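Side-chain contacts in FI20010p1 (Drosophila melanogaster, PDB 7CFB), which probably takes part in assembling the piRNA amplification complex in gene silencing, through its extended Tudor domain: residues A52-V57 with N62-A67; I37-A42 with Q155-D160; T29-Y34 with N186-A191; A67-D70 with R75-K78. All blocks are in the same frame, centred on the assembly; numbering follows the deposited sequence.

Contact 1 (A52-V57 with N62-A67)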
loop_
_atom_site.group_PDB
_atom_site.type_symbol
_atom_site.label_atom_id
_atom_site.label_comp_id
_atom_site.label_asym_id
_atom_site.label_seq_id
_atom_site.Cartn_x
_atom_site.Cartn_y
_atom_site.Cartn_z
ATOM N N ALA A 52 -12.060 4.406 8.615
ATOM C CA ALA A 52 -10.959 3.845 7.821
ATOM C C ALA A 52 -9.659 4.540 8.198
ATOM O O ALA A 52 -9.694 5.622 8.694
ATOM C CB ALA A 52 -11.234 4.016 6.366
ATOM N N VAL A 53 -8.567 3.836 8.004
ATOM C CA VAL A 53 -7.206 4.384 8.207
ATOM C C VAL A 53 -6.887 5.293 7.032
ATOM O O VAL A 53 -7.165 4.908 5.942
ATOM C CB VAL A 53 -6.181 3.250 8.278
ATOM C CG1 VAL A 53 -4.773 3.781 8.298
ATOM C CG2 VAL A 53 -6.441 2.343 9.452
ATOM N N LEU A 54 -6.316 6.458 7.292
ATOM C CA LEU A 54 -5.859 7.328 6.196
ATOM C C LEU A 54 -4.506 6.737 5.815
ATOM O O LEU A 54 -3.557 6.957 6.520
ATOM C CB LEU A 54 -5.736 8.759 6.717
ATOM C CG LEU A 54 -5.163 9.770 5.734
ATOM C CD1 LEU A 54 -5.912 9.731 4.439
ATOM C CD2 LEU A 54 -5.175 11.166 6.300
ATOM N N ALA A 55 -4.488 5.932 4.765
ATOM C CA ALA A 55 -3.281 5.193 4.353
ATOM C C ALA A 55 -2.152 6.128 3.933
ATOM O O ALA A 55 -1.081 5.963 4.399
ATOM C CB ALA A 55 -3.647 4.253 3.254
ATOM N N SER A 56 -2.455 7.099 3.104
ATOM C CA SER A 56 -1.427 8.038 2.628
ATOM C C SER A 56 -2.111 9.277 2.073
ATOM O O SER A 56 -3.263 9.207 1.698
ATOM C CB SER A 56 -0.543 7.417 1.593
ATOM O OG SER A 56 -1.276 6.958 0.496
ATOM N N VAL A 57 -1.405 10.379 2.066
ATOM C CA VAL A 57 -1.977 11.598 1.457
ATOM C C VAL A 57 -0.923 12.004 0.447
ATOM O O VAL A 57 0.181 12.230 0.848
ATOM C CB VAL A 57 -2.258 12.651 2.533
ATOM C CG1 VAL A 57 -2.269 14.056 1.980
ATOM C CG2 VAL A 57 -3.550 12.352 3.250
ATOM N N ASN A 62 -2.520 15.206 -5.402
ATOM C CA ASN A 62 -3.777 15.686 -4.769
ATOM C C ASN A 62 -4.536 14.590 -3.999
ATOM O O ASN A 62 -4.835 14.822 -2.862
ATOM C CB ASN A 62 -4.635 16.537 -5.708
ATOM C CG ASN A 62 -5.608 17.451 -4.992
ATOM O OD1 ASN A 62 -5.553 17.611 -3.776
ATOM N ND2 ASN A 62 -6.537 18.023 -5.743
ATOM N N CYS A 63 -4.780 13.424 -4.587
ATOM C CA CYS A 63 -5.599 12.340 -4.005
ATOM C C CYS A 63 -4.970 11.722 -2.757
ATOM O O CYS A 63 -3.779 11.824 -2.574
ATOM C CB CYS A 63 -5.660 11.183 -4.974
ATOM S SG CYS A 63 -4.186 10.174 -4.745
ATOM N N ALA A 64 -5.825 11.104 -1.955
ATOM C CA ALA A 64 -5.511 10.398 -0.703
ATOM C C ALA A 64 -5.934 8.933 -0.828
ATOM O O ALA A 64 -6.488 8.562 -1.830
ATOM C CB ALA A 64 -6.200 11.050 0.443
ATOM N N TYR A 65 -5.546 8.126 0.139
ATOM C CA TYR A 65 -5.896 6.689 0.153
ATOM C C TYR A 65 -6.450 6.292 1.520
ATOM O O TYR A 65 -5.908 6.688 2.518
ATOM C CB TYR A 65 -4.691 5.858 -0.261
ATOM C CG TYR A 65 -4.320 5.960 -1.710
ATOM C CD1 TYR A 65 -3.503 6.970 -2.168
ATOM C CD2 TYR A 65 -4.771 5.033 -2.622
ATOM C CE1 TYR A 65 -3.154 7.069 -3.495
ATOM C CE2 TYR A 65 -4.430 5.110 -3.952
ATOM C CZ TYR A 65 -3.619 6.133 -4.389
ATOM O OH TYR A 65 -3.285 6.224 -5.687
ATOM N N VAL A 66 -7.520 5.508 1.516
ATOM C CA VAL A 66 -8.137 5.010 2.770
ATOM C C VAL A 66 -8.126 3.486 2.754
ATOM O O VAL A 66 -8.217 2.920 1.687
ATOM C CB VAL A 66 -9.534 5.587 3.029
ATOM C CG1 VAL A 66 -9.475 7.071 3.296
ATOM C CG2 VAL A 66 -10.493 5.279 1.911
ATOM N N ALA A 67 -7.934 2.884 3.919
ATOM C CA ALA A 67 -7.870 1.419 4.057
ATOM C C ALA A 67 -8.718 0.956 5.227
ATOM O O ALA A 67 -8.584 1.500 6.302
ATOM C CB ALA A 67 -6.448 0.984 4.210
#
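An antiparallel beta hairpin joins strands 49-57 and 64-67, and a classic beta bulge interrupts its register. Val53 and Ala67 form a hydrogen-bonded pair at one end. Val53 N gives to Ala67 O at 2.9 Å, and Ala67 N returns a bond to Val53 O at 3.0 Å. Leu54 and Val66 follow as a non-hydrogen-bonded pair. Here the alpha carbon of Val66 makes a CA-H...O contact with Val53 O. The bulge comes next: Ala55 and Ser56 both face Tyr65. Ala55 has near-helical backbone angles, which kinks the strand. Ala55 N reaches Tyr65 O at 2.8 Å, but the bond is bent, with 130° at the hydrogen. The bond from Tyr65 N to Ser56 O, 3.0 Å, is straighter. The extra residue also turns the methyl of Ala55 in toward its neighbour strand, where its CB lies 4.0 Å from Tyr65 CB.

Leu54, Val57, Ala64 and Val66 share one face of the hairpin. On it Val57 CG2 and Leu54 CD1 both come alongside the methyl of Ala64, and helix 166-169 packs against Leu54 and Val57. Val53, Ser56, Tyr65 and Ala67 lie on the other face. Ser56 OG stands between its own backbone N and carbonyl carbon (chi1 58°), which brings it beside the Tyr65 side chain. Its polar partner is elsewhere, at Phe130 O. Ser56 OG approaches the Tyr65 ring obliquely, 3.5 Å from CD1 of Tyr65.

Contact 2 (I37-A42 with Q155-D160)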
loop_
_atom_site.group_PDB
_atom_site.type_symbol
_atom_site.label_atom_id
_atom_site.label_comp_id
_atom_site.label_asym_id
_atom_site.label_seq_id
_atom_site.Cartn_x
_atom_site.Cartn_y
_atom_site.Cartn_z
ATOM N N ILE A 37 -5.352 -4.222 -9.883
ATOM C CA ILE A 37 -5.309 -5.008 -8.609
ATOM C C ILE A 37 -6.718 -5.173 -8.023
ATOM O O ILE A 37 -7.553 -4.273 -8.240
ATOM C CB ILE A 37 -4.344 -4.355 -7.597
ATOM C CG1 ILE A 37 -4.800 -2.947 -7.205
ATOM C CG2 ILE A 37 -2.920 -4.360 -8.129
ATOM C CD1 ILE A 37 -3.734 -2.128 -6.516
ATOM N N LEU A 38 -6.966 -6.281 -7.308
ATOM C CA LEU A 38 -8.285 -6.484 -6.684
ATOM C C LEU A 38 -8.524 -5.458 -5.569
ATOM O O LEU A 38 -7.645 -5.221 -4.807
ATOM C CB LEU A 38 -8.389 -7.922 -6.192
ATOM C CG LEU A 38 -9.646 -8.252 -5.409
ATOM C CD1 LEU A 38 -10.853 -8.320 -6.310
ATOM C CD2 LEU A 38 -9.469 -9.528 -4.634
ATOM N N LYS A 39 -9.714 -4.878 -5.534
ATOM C CA LYS A 39 -10.089 -3.879 -4.514
ATOM C C LYS A 39 -11.505 -4.162 -3.995
ATOM O O LYS A 39 -12.372 -4.416 -4.799
ATOM C CB LYS A 39 -10.016 -2.479 -5.120
ATOM C CG LYS A 39 -8.665 -2.043 -5.643
ATOM C CD LYS A 39 -8.640 -0.658 -6.221
ATOM C CE LYS A 39 -9.155 -0.546 -7.637
ATOM N NZ LYS A 39 -9.031 -1.799 -8.398
ATOM N N ASP A 40 -11.710 -4.115 -2.683
ATOM C CA ASP A 40 -13.051 -4.306 -2.082
ATOM C C ASP A 40 -13.728 -2.944 -1.904
ATOM O O ASP A 40 -13.604 -2.346 -0.860
ATOM C CB ASP A 40 -13.023 -5.183 -0.835
ATOM C CG ASP A 40 -14.406 -5.564 -0.353
ATOM O OD1 ASP A 40 -15.340 -5.005 -0.832
ATOM O OD2 ASP A 40 -14.508 -6.432 0.478
ATOM N N MET A 41 -14.451 -2.530 -2.933
ATOM C CA MET A 41 -15.210 -1.267 -3.001
ATOM C C MET A 41 -16.486 -1.340 -2.146
ATOM O O MET A 41 -16.956 -0.319 -1.724
ATOM C CB MET A 41 -15.504 -0.920 -4.453
ATOM C CG MET A 41 -14.272 -0.818 -5.273
ATOM S SD MET A 41 -13.041 0.316 -4.676
ATOM C CE MET A 41 -13.909 1.869 -4.693
ATOM N N ALA A 42 -16.941 -2.538 -1.796
ATOM C CA ALA A 42 -18.121 -2.783 -0.936
ATOM C C ALA A 42 -17.920 -2.255 0.494
ATOM O O ALA A 42 -18.886 -2.006 1.144
ATOM C CB ALA A 42 -18.477 -4.234 -0.939
ATOM N N GLN A 155 -5.610 -3.090 0.217
ATOM C CA GLN A 155 -6.215 -2.271 1.280
ATOM C C GLN A 155 -6.416 -0.818 0.846
ATOM O O GLN A 155 -7.390 -0.237 1.238
ATOM C CB GLN A 155 -5.396 -2.397 2.559
ATOM C CG GLN A 155 -5.426 -3.809 3.117
ATOM C CD GLN A 155 -6.833 -4.199 3.474
ATOM O OE1 GLN A 155 -7.433 -3.622 4.344
ATOM N NE2 GLN A 155 -7.369 -5.175 2.790
ATOM N N ALA A 156 -5.486 -0.276 0.077
ATOM C CA ALA A 156 -5.523 1.167 -0.226
ATOM C C ALA A 156 -6.504 1.522 -1.341
ATOM O O ALA A 156 -6.278 1.161 -2.458
ATOM C CB ALA A 156 -4.141 1.674 -0.487
ATOM N N ILE A 157 -7.518 2.294 -0.984
ATOM C CA ILE A 157 -8.558 2.744 -1.948
ATOM C C ILE A 157 -8.349 4.229 -2.259
ATOM O O ILE A 157 -8.322 5.014 -1.351
ATOM C CB ILE A 157 -9.976 2.468 -1.429
ATOM C CG1 ILE A 157 -10.171 1.023 -0.991
ATOM C CG2 ILE A 157 -10.983 2.876 -2.471
ATOM C CD1 ILE A 157 -9.946 0.039 -2.077
ATOM N N ARG A 158 -8.233 4.560 -3.533
ATOM C CA ARG A 158 -8.021 5.956 -3.976
ATOM C C ARG A 158 -9.240 6.772 -3.572
ATOM O O ARG A 158 -10.335 6.304 -3.720
ATOM C CB ARG A 158 -7.743 5.987 -5.477
ATOM C CG ARG A 158 -7.211 7.304 -6.004
ATOM C CD ARG A 158 -6.611 7.199 -7.389
ATOM N NE ARG A 158 -6.538 8.549 -7.907
ATOM C CZ ARG A 158 -5.443 9.278 -8.028
ATOM N NH1 ARG A 158 -5.529 10.506 -8.495
ATOM N NH2 ARG A 158 -4.267 8.795 -7.687
ATOM N N CYS A 159 -8.991 7.948 -3.044
ATOM C CA CYS A 159 -10.055 8.799 -2.508
ATOM C C CYS A 159 -9.771 10.279 -2.755
ATOM O O CYS A 159 -8.739 10.755 -2.344
ATOM C CB CYS A 159 -10.087 8.556 -1.009
ATOM S SG CYS A 159 -11.483 9.303 -0.158
ATOM N N ASP A 160 -10.735 10.967 -3.340
ATOM C CA ASP A 160 -10.661 12.429 -3.514
ATOM C C ASP A 160 -11.284 13.005 -2.250
ATOM O O ASP A 160 -12.461 12.832 -2.058
ATOM C CB ASP A 160 -11.345 12.835 -4.819
ATOM C CG ASP A 160 -11.530 14.332 -5.005
ATOM O OD1 ASP A 160 -11.107 15.087 -4.137
ATOM O OD2 ASP A 160 -12.106 14.711 -6.013
#
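No flat group stands between the segments where Ile157 meets Lys39 and Met41, so there is no ring face or edge in the contact itself. The aromatic neighbour is the Tyr34 ring, which Lys39 engages by a cation-pi interaction. Across the segments the touching is aliphatic and thioether. Ile157 uses two branches. Its CD1 end lies 4.0 Å from Lys39 CB. Its CG2 methyl lies 3.8 Å from Met41 CE. Met41 SD sits close to both branches, 4.0 Å from Ile157 CG2. The Met41 chain is folded back at chi2 (-55°) and chi3 (-60°), and this carries its thioether to Ile157, which it crosses at a slant. Lys39 meets Ile157 with the root of its chain alone. Its amine leads away and gives a bond from Lys39 NZ to Ile37 O at 2.9 Å. With an alanine here in place of Ile157, Met41 CE and Lys39 CB would probably lose their shared partner, and a gap would open under the loop. Phe44 and Leu189 also touch Ile157. The irregular loop 37-42 packs against strand 157-161, which runs between strands 64-67 and 189-194 in a sheet consistent with the SN-like part of an extended Tudor domain.

Contact 3 (T29-Y34 with N186-A191). With SO4 (sulfate ion), chain C.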
loop_
_atom_site.group_PDB
_atom_site.type_symbol
_atom_site.label_atom_id
_atom_site.label_comp_id
_atom_site.label_asym_id
_atom_site.label_seq_id
_atom_site.Cartn_x
_atom_site.Cartn_y
_atom_site.Cartn_z
ATOM N N THR A 29 1.117 1.789 -16.294
ATOM C CA THR A 29 1.284 3.096 -15.621
ATOM C C THR A 29 0.769 3.016 -14.179
ATOM O O THR A 29 0.166 2.035 -13.833
ATOM C CB THR A 29 0.503 4.201 -16.339
ATOM O OG1 THR A 29 -0.883 3.899 -16.300
ATOM C CG2 THR A 29 0.939 4.421 -17.765
ATOM N N ARG A 30 1.019 4.058 -13.407
ATOM C CA ARG A 30 0.580 4.111 -12.006
ATOM C C ARG A 30 -0.948 4.042 -11.945
ATOM O O ARG A 30 -1.438 3.323 -11.120
ATOM C CB ARG A 30 1.227 5.317 -11.350
ATOM C CG ARG A 30 2.737 5.207 -11.303
ATOM C CD ARG A 30 3.362 6.295 -10.499
ATOM N NE ARG A 30 4.754 6.048 -10.231
ATOM C CZ ARG A 30 5.511 6.864 -9.542
ATOM N NH1 ARG A 30 5.016 7.996 -9.099
ATOM N NH2 ARG A 30 6.767 6.576 -9.324
ATOM N N ARG A 31 -1.648 4.742 -12.829
ATOM C CA ARG A 31 -3.126 4.683 -12.847
ATOM C C ARG A 31 -3.589 3.279 -13.230
ATOM O O ARG A 31 -4.457 2.782 -12.574
ATOM C CB ARG A 31 -3.714 5.738 -13.784
ATOM C CG ARG A 31 -3.600 7.172 -13.291
ATOM C CD ARG A 31 -3.928 7.466 -11.831
ATOM N NE ARG A 31 -5.223 6.967 -11.391
ATOM C CZ ARG A 31 -5.451 6.185 -10.338
ATOM N NH1 ARG A 31 -6.682 5.797 -10.091
ATOM N NH2 ARG A 31 -4.472 5.800 -9.536
ATOM N N ASP A 32 -2.967 2.671 -14.231
ATOM C CA ASP A 32 -3.388 1.339 -14.704
ATOM C C ASP A 32 -3.175 0.274 -13.636
ATOM O O ASP A 32 -4.095 -0.435 -13.416
ATOM C CB ASP A 32 -2.704 0.943 -16.008
ATOM C CG ASP A 32 -3.169 1.716 -17.227
ATOM O OD1 ASP A 32 -4.179 2.380 -17.132
ATOM O OD2 ASP A 32 -2.487 1.660 -18.237
ATOM N N ILE A 33 -2.038 0.263 -12.940
ATOM C CA ILE A 33 -1.741 -0.805 -11.936
ATOM C C ILE A 33 -2.783 -0.761 -10.822
ATOM O O ILE A 33 -3.244 -1.787 -10.448
ATOM C CB ILE A 33 -0.286 -0.783 -11.430
ATOM C CG1 ILE A 33 0.039 -1.988 -10.548
ATOM C CG2 ILE A 33 0.040 0.501 -10.714
ATOM C CD1 ILE A 33 -0.190 -3.294 -11.189
ATOM N N TYR A 34 -3.189 0.425 -10.410
ATOM C CA TYR A 34 -4.249 0.591 -9.398
ATOM C C TYR A 34 -5.541 -0.050 -9.898
ATOM O O TYR A 34 -6.185 -0.685 -9.121
ATOM C CB TYR A 34 -4.533 2.067 -9.171
ATOM C CG TYR A 34 -5.684 2.284 -8.241
ATOM C CD1 TYR A 34 -5.516 2.114 -6.891
ATOM C CD2 TYR A 34 -6.942 2.576 -8.711
ATOM C CE1 TYR A 34 -6.555 2.272 -6.008
ATOM C CE2 TYR A 34 -7.985 2.762 -7.840
ATOM C CZ TYR A 34 -7.797 2.620 -6.483
ATOM O OH TYR A 34 -8.825 2.779 -5.622
ATOM N N ASN A 186 -16.746 2.703 -7.800
ATOM C CA ASN A 186 -16.177 1.339 -7.797
ATOM C C ASN A 186 -14.700 1.302 -8.182
ATOM O O ASN A 186 -14.203 0.216 -8.420
ATOM C CB ASN A 186 -17.094 0.274 -8.384
ATOM C CG ASN A 186 -18.459 0.312 -7.751
ATOM O OD1 ASN A 186 -18.606 0.081 -6.551
ATOM N ND2 ASN A 186 -19.437 0.660 -8.554
ATOM N N SER A 187 -14.051 2.428 -8.389
ATOM C CA SER A 187 -12.587 2.299 -8.462
ATOM C C SER A 187 -12.029 3.317 -7.475
ATOM O O SER A 187 -11.073 3.030 -6.812
ATOM C CB SER A 187 -12.107 2.491 -9.846
ATOM O OG SER A 187 -12.623 3.696 -10.373
ATOM N N THR A 188 -12.728 4.429 -7.339
ATOM C CA THR A 188 -12.271 5.548 -6.488
ATOM C C THR A 188 -13.421 6.103 -5.666
ATOM O O THR A 188 -14.549 5.812 -5.952
ATOM C CB THR A 188 -11.640 6.696 -7.289
ATOM O OG1 THR A 188 -12.649 7.460 -7.927
ATOM C CG2 THR A 188 -10.641 6.256 -8.329
ATOM N N LEU A 189 -13.091 6.920 -4.690
ATOM C CA LEU A 189 -14.107 7.467 -3.792
ATOM C C LEU A 189 -14.043 8.985 -3.772
ATOM O O LEU A 189 -12.999 9.555 -3.973
ATOM C CB LEU A 189 -13.818 7.002 -2.365
ATOM C CG LEU A 189 -13.743 5.515 -2.067
ATOM C CD1 LEU A 189 -13.419 5.301 -0.606
ATOM C CD2 LEU A 189 -15.040 4.827 -2.423
ATOM N N VAL A 190 -15.190 9.582 -3.542
ATOM C CA VAL A 190 -15.243 11.018 -3.222
ATOM C C VAL A 190 -15.767 11.020 -1.798
ATOM O O VAL A 190 -16.869 10.595 -1.598
ATOM C CB VAL A 190 -16.126 11.806 -4.194
ATOM C CG1 VAL A 190 -16.350 13.209 -3.695
ATOM C CG2 VAL A 190 -15.552 11.811 -5.591
ATOM N N ALA A 191 -14.937 11.424 -0.862
ATOM C CA ALA A 191 -15.316 11.406 0.559
ATOM C C ALA A 191 -14.872 12.686 1.265
ATOM O O ALA A 191 -13.920 13.278 0.876
ATOM C CB ALA A 191 -14.712 10.206 1.223
HETATM S S SO4 C . -1.042 7.609 -16.017
HETATM O O1 SO4 C . -2.083 8.607 -15.785
HETATM O O2 SO4 C . -0.572 7.079 -14.738
HETATM O O3 SO4 C . 0.071 8.236 -16.723
HETATM O O4 SO4 C . -1.585 6.524 -16.830
#
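The N-terminal helix 30-36 meets the loop of the beta hairpin formed by strands 176-184 and 189-194, and Tyr34 bonds to Ser187. This is the tight part. Tyr34 OH gives a hydrogen bond to Ser187 O at 2.6 Å, nearly straight on to the carbonyl (C=O...OH angle 169°). The acceptor lies at the edge of the ring, in its plane. Tyr34 CG is anti to the backbone N (chi1 175°), which points the ring from the helix to the loop. The same hydroxyl accepts a hydrogen bond from Arg158 N, so it links the loop to strand 157-161. A phenylalanine in place of Tyr34 would probably leave Ser187 O and Arg158 N each without this mate.

The other side is loose. Thr188 CG2 stands 4.4 Å from Tyr34 CE2 and is equally far from Arg31 NH1. It approaches both flat groups obliquely, and Arg31 and Thr188 are partly exposed. Away from the loop, the helix start holds a sulfate, probably from the crystallisation liquor. Arg31 N gives a bond to sulfate O2 at 3.2 Å. Thr29 is the N-cap: its OG1 accepts from Asp32 N at 3.2 Å and donates to sulfate O4 at 2.8 Å.

Contact 4 (A67-D70 with R75-K78)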
loop_
_atom_site.group_PDB
_atom_site.type_symbol
_atom_site.label_atom_id
_atom_site.label_comp_id
_atom_site.label_asym_id
_atom_site.label_seq_id
_atom_site.Cartn_x
_atom_site.Cartn_y
_atom_site.Cartn_z
ATOM N N ALA A 67 -7.934 2.884 3.919
ATOM C CA ALA A 67 -7.870 1.419 4.057
ATOM C C ALA A 67 -8.718 0.956 5.227
ATOM O O ALA A 67 -8.584 1.500 6.302
ATOM C CB ALA A 67 -6.448 0.984 4.210
ATOM N N LYS A 68 -9.574 -0.012 4.973
ATOM C CA LYS A 68 -10.421 -0.570 6.043
ATOM C C LYS A 68 -9.583 -1.327 7.067
ATOM O O LYS A 68 -9.841 -1.153 8.205
ATOM C CB LYS A 68 -11.591 -1.357 5.473
ATOM C CG LYS A 68 -12.913 -0.622 5.535
ATOM C CD LYS A 68 -13.367 -0.440 6.926
ATOM C CE LYS A 68 -14.839 -0.161 7.073
ATOM N NZ LYS A 68 -15.151 0.188 8.470
ATOM N N TRP A 69 -8.608 -2.128 6.641
ATOM C CA TRP A 69 -7.778 -2.929 7.580
ATOM C C TRP A 69 -8.700 -3.730 8.497
ATOM O O TRP A 69 -8.496 -3.732 9.686
ATOM C CB TRP A 69 -6.769 -2.074 8.351
ATOM C CG TRP A 69 -5.578 -1.685 7.543
ATOM C CD1 TRP A 69 -5.228 -0.432 7.167
ATOM C CD2 TRP A 69 -4.592 -2.551 6.977
ATOM N NE1 TRP A 69 -4.093 -0.459 6.423
ATOM C CE2 TRP A 69 -3.684 -1.744 6.280
ATOM C CE3 TRP A 69 -4.381 -3.925 6.993
ATOM C CZ2 TRP A 69 -2.578 -2.253 5.626
ATOM C CZ3 TRP A 69 -3.306 -4.433 6.313
ATOM C CH2 TRP A 69 -2.416 -3.608 5.653
ATOM N N ASP A 70 -9.745 -4.343 7.904
ATOM C CA ASP A 70 -10.763 -5.215 8.572
ATOM C C ASP A 70 -10.228 -6.630 8.864
ATOM O O ASP A 70 -9.328 -7.119 8.121
ATOM C CB ASP A 70 -12.031 -5.364 7.735
ATOM C CG ASP A 70 -12.028 -6.512 6.735
ATOM O OD1 ASP A 70 -10.963 -6.846 6.183
ATOM O OD2 ASP A 70 -13.110 -7.035 6.492
ATOM N N ARG A 75 -4.348 -11.757 7.760
ATOM C CA ARG A 75 -3.115 -12.418 7.269
ATOM C C ARG A 75 -2.095 -11.377 6.790
ATOM O O ARG A 75 -0.926 -11.616 6.983
ATOM C CB ARG A 75 -3.437 -13.489 6.240
ATOM C CG ARG A 75 -4.237 -14.643 6.813
ATOM C CD ARG A 75 -3.368 -15.792 7.246
ATOM N NE ARG A 75 -2.841 -16.537 6.141
ATOM C CZ ARG A 75 -1.890 -17.422 6.263
ATOM N NH1 ARG A 75 -1.361 -17.627 7.445
ATOM N NH2 ARG A 75 -1.464 -18.092 5.221
ATOM N N ILE A 76 -2.549 -10.306 6.142
ATOM C CA ILE A 76 -1.634 -9.231 5.678
ATOM C C ILE A 76 -1.009 -8.594 6.912
ATOM O O ILE A 76 0.172 -8.401 6.914
ATOM C CB ILE A 76 -2.368 -8.182 4.835
ATOM C CG1 ILE A 76 -3.087 -8.796 3.635
ATOM C CG2 ILE A 76 -1.422 -7.063 4.448
ATOM C CD1 ILE A 76 -4.188 -7.935 3.099
ATOM N N LYS A 77 -1.807 -8.362 7.942
ATOM C CA LYS A 77 -1.302 -7.745 9.189
ATOM C C LYS A 77 -0.223 -8.642 9.801
ATOM O O LYS A 77 0.775 -8.133 10.210
ATOM C CB LYS A 77 -2.460 -7.532 10.156
ATOM C CG LYS A 77 -3.588 -6.653 9.650
ATOM C CD LYS A 77 -4.525 -6.255 10.745
ATOM C CE LYS A 77 -5.987 -6.403 10.398
ATOM N NZ LYS A 77 -6.850 -5.618 11.303
ATOM N N LYS A 78 -0.438 -9.951 9.801
ATOM C CA LYS A 78 0.542 -10.909 10.358
ATOM C C LYS A 78 1.847 -10.847 9.567
ATOM O O LYS A 78 2.876 -10.915 10.177
ATOM C CB LYS A 78 -0.028 -12.322 10.364
ATOM C CG LYS A 78 -0.942 -12.666 11.516
ATOM C CD LYS A 78 -1.258 -14.140 11.514
ATOM C CE LYS A 78 -2.479 -14.539 12.310
ATOM N NZ LYS A 78 -2.661 -13.712 13.522
#
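The Lys77 chain runs antiparallel to the Trp69 side chain, and that of Ile76 stands roughly perpendicular to it. The six-membered part of the indole does the touching. Ile76 CG2 comes in at its edge, near the ring plane, 3.7 Å from Trp69 CZ3 and 3.8 Å from Trp69 CH2. Lys77 CG approaches obliquely, 3.9 Å from Trp69 CE3. The lysine chain then runs back along the tryptophan toward its backbone, bent at chi3 (-134°). There Lys77 NZ gives a hydrogen bond to Trp69 O at 3.0 Å. The amine stands above the carbonyl plane, 51° out of it, and so does not use a lone pair direction. Trp69 itself has a left-handed backbone conformation, in the loop between strand 64-67 and helix 74-80. Met220 of helix 215-228 touches both Trp69 and Lys77. The contact thus fastens helix 74-80 to the loop just before it. Its chemistry is split along one side chain. CG of Lys77 packs against the indole, and its amine has a carbonyl and, as its stronger partner, the carboxylate of Asp217 in a salt bridge. That carboxylate would probably favour the charged form of the lysine.

Overall arrangement
Contacts 1, 2 and 3 all reach the same five-stranded sheet, which is consistent with the SN-like part of an extended Tudor domain. Contacts 1 and 2 have centres about 10 Å apart and are joined by neighbouring strands, with Val66 O 2.8 Å from Ile157 N. Contacts 2 and 3 are closer, at about 7 Å between centres, and Lys39 NZ bonds to Tyr34 O. Contact 4 shares Ala67 with contact 1 and leads away from the sheet. From contact 2, Gln155 OE1 bonds to its Trp69 N. Contacts 3 and 4 stay about 8 Å apart at their nearest atoms. The sulfate, probably from the crystallisation liquor, sits at the start of helix 30-36, away from the Tyr34-Ser187 bond.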